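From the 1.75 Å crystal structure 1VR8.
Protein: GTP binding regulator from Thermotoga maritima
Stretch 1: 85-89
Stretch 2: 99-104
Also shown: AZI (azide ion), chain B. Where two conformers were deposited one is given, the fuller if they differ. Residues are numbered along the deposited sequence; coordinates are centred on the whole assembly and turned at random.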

# COMPACT_ATOMS: atom_id res chain seq x y z
N VAL A 85 12.43 12.53 5.61
CA VAL A 85 11.31 13.43 5.27
C VAL A 85 11.29 14.70 6.13
O VAL A 85 11.80 14.74 7.26
CB VAL A 85 9.92 12.73 5.30
CG1 VAL A 85 9.97 11.37 4.59
CG2 VAL A 85 9.38 12.58 6.71
N SER A 86 10.70 15.74 5.56
CA SER A 86 10.54 17.01 6.20
C SER A 86 9.08 17.19 6.64
O SER A 86 8.82 17.73 7.70
CB SER A 86 10.95 18.12 5.24
OG SER A 86 12.36 18.09 5.03
N ILE A 87 8.15 16.75 5.80
CA ILE A 87 6.73 16.88 6.08
C ILE A 87 6.03 15.52 6.16
O ILE A 87 6.31 14.57 5.42
CB ILE A 87 6.02 17.74 4.98
CG1 ILE A 87 4.58 18.10 5.38
CG2 ILE A 87 6.01 17.00 3.64
CD1 ILE A 87 4.47 19.07 6.51
N ARG A 88 5.05 15.45 7.04
CA ARG A 88 4.26 14.25 7.19
C ARG A 88 2.84 14.57 7.66
O ARG A 88 2.65 15.49 8.45
CB ARG A 88 4.94 13.35 8.24
CG ARG A 88 4.33 11.97 8.40
CD ARG A 88 5.07 11.24 9.53
NE ARG A 88 6.45 10.93 9.15
CZ ARG A 88 6.86 9.84 8.51
NH1 ARG A 88 6.00 8.89 8.18
NH2 ARG A 88 8.15 9.67 8.22
N SER A 89 1.88 13.78 7.20
CA SER A 89 0.49 13.85 7.68
C SER A 89 0.12 12.46 8.14
O SER A 89 0.29 11.49 7.40
CB SER A 89 -0.46 14.28 6.57
OG SER A 89 -1.78 14.36 7.09
N PHE A 99 -0.62 7.36 6.60
CA PHE A 99 0.21 8.55 6.51
C PHE A 99 0.57 8.87 5.08
O PHE A 99 0.57 7.99 4.21
CB PHE A 99 1.45 8.51 7.42
CG PHE A 99 2.51 7.51 7.02
CD1 PHE A 99 3.41 7.78 5.97
CD2 PHE A 99 2.70 6.35 7.76
CE1 PHE A 99 4.42 6.85 5.63
CE2 PHE A 99 3.71 5.42 7.44
CZ PHE A 99 4.57 5.68 6.37
N SER A 100 0.83 10.14 4.84
CA SER A 100 1.36 10.64 3.58
C SER A 100 2.58 11.49 3.82
O SER A 100 2.60 12.33 4.74
CB SER A 100 0.32 11.48 2.84
OG SER A 100 -0.83 10.68 2.55
N THR A 101 3.59 11.34 2.98
CA THR A 101 4.79 12.12 3.11
C THR A 101 5.48 12.26 1.75
O THR A 101 5.00 11.76 0.73
CB THR A 101 5.73 11.49 4.19
OG1 THR A 101 6.82 12.36 4.46
CG2 THR A 101 6.23 10.12 3.75
N VAL A 102 6.60 12.96 1.76
CA VAL A 102 7.39 13.17 0.55
C VAL A 102 8.85 12.95 0.90
O VAL A 102 9.30 13.48 1.88
CB VAL A 102 7.21 14.62 0.04
CG1 VAL A 102 7.97 14.79 -1.26
CG2 VAL A 102 5.75 14.90 -0.18
N SER A 103 9.57 12.18 0.08
CA SER A 103 10.99 11.93 0.32
C SER A 103 11.76 12.08 -0.98
O SER A 103 11.52 11.35 -1.91
CB SER A 103 11.20 10.50 0.84
OG SER A 103 12.59 10.30 1.09
N ASN A 104 12.64 13.06 -1.04
CA ASN A 104 13.47 13.32 -2.23
C ASN A 104 12.67 13.19 -3.53
O ASN A 104 13.00 12.42 -4.43
CB ASN A 104 14.71 12.43 -2.21
CG ASN A 104 15.64 12.73 -1.01
OD1 ASN A 104 15.76 13.88 -0.53
ND2 ASN A 104 16.27 11.68 -0.50
N1 AZI B . -2.76 11.42 4.56
N2 AZI B . -2.99 11.20 5.68
N3 AZI B . -3.26 10.98 6.80
O HOH W 1 9.34 15.76 3.12

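The two stretches run antiparallel and are joined by a backbone pair where Ser 89 faces Ser 100. This pair exchanges two backbone hydrogen bonds, from Ser 89 N to Ser 100 O and from Ser 100 N to Ser 89 O, each 2.9 Å long and close to straight. The same carbonyls also receive CA-H...O contacts: Arg 88 CA lies 3.5 Å from Ser 100 O, and Phe 99 CA lies 3.1 Å from Ser 89 O.

Beyond this pair, a side chain takes over from the backbone. Thr 101, with chi1 in the t well, donates from OG1 to Ile 87 O in a very short hydrogen bond of 2.5 Å. Threonine suits this buried position because its hydroxyl meets the carbonyl while its methyl adds apolar surface, with Thr 101 CG2 4.0 Å from Val 85 CG1. Thr 101 OG1 also lies 3.2 Å from Val 85 CB. Further along, water 1 bridges the stretches, accepting from Ser 86 N at 2.8 Å and donating to Val 102 O at 2.6 Å.

Arg 88 and Thr 101 direct their side chains to one face of the sheet, Ser 89 and Ser 100 to the other. The extended start of the Arg 88 side chain and its m turn at chi3 bring the guanidinium over one face of the buried Phe 99 ring. Arg 88 CZ is 5.0 Å from the centroid of the Phe 99 ring and 18° off its normal, a cation-pi arrangement; NH1 is also hydrogen-bonded elsewhere in the structure. On the serine face, Ser 100 OG donates to N1 of the azide at 2.9 Å.

Apolar packing continues toward Val 85. Val 85 points toward the partner stretch, its CG1 4.0 Å from Ser 103 CB, while Ile 87 CG2 and Val 102 CG2 make an apolar contact at 4.4 Å. Altogether the two stretches bury 389 Å², summed over both sides.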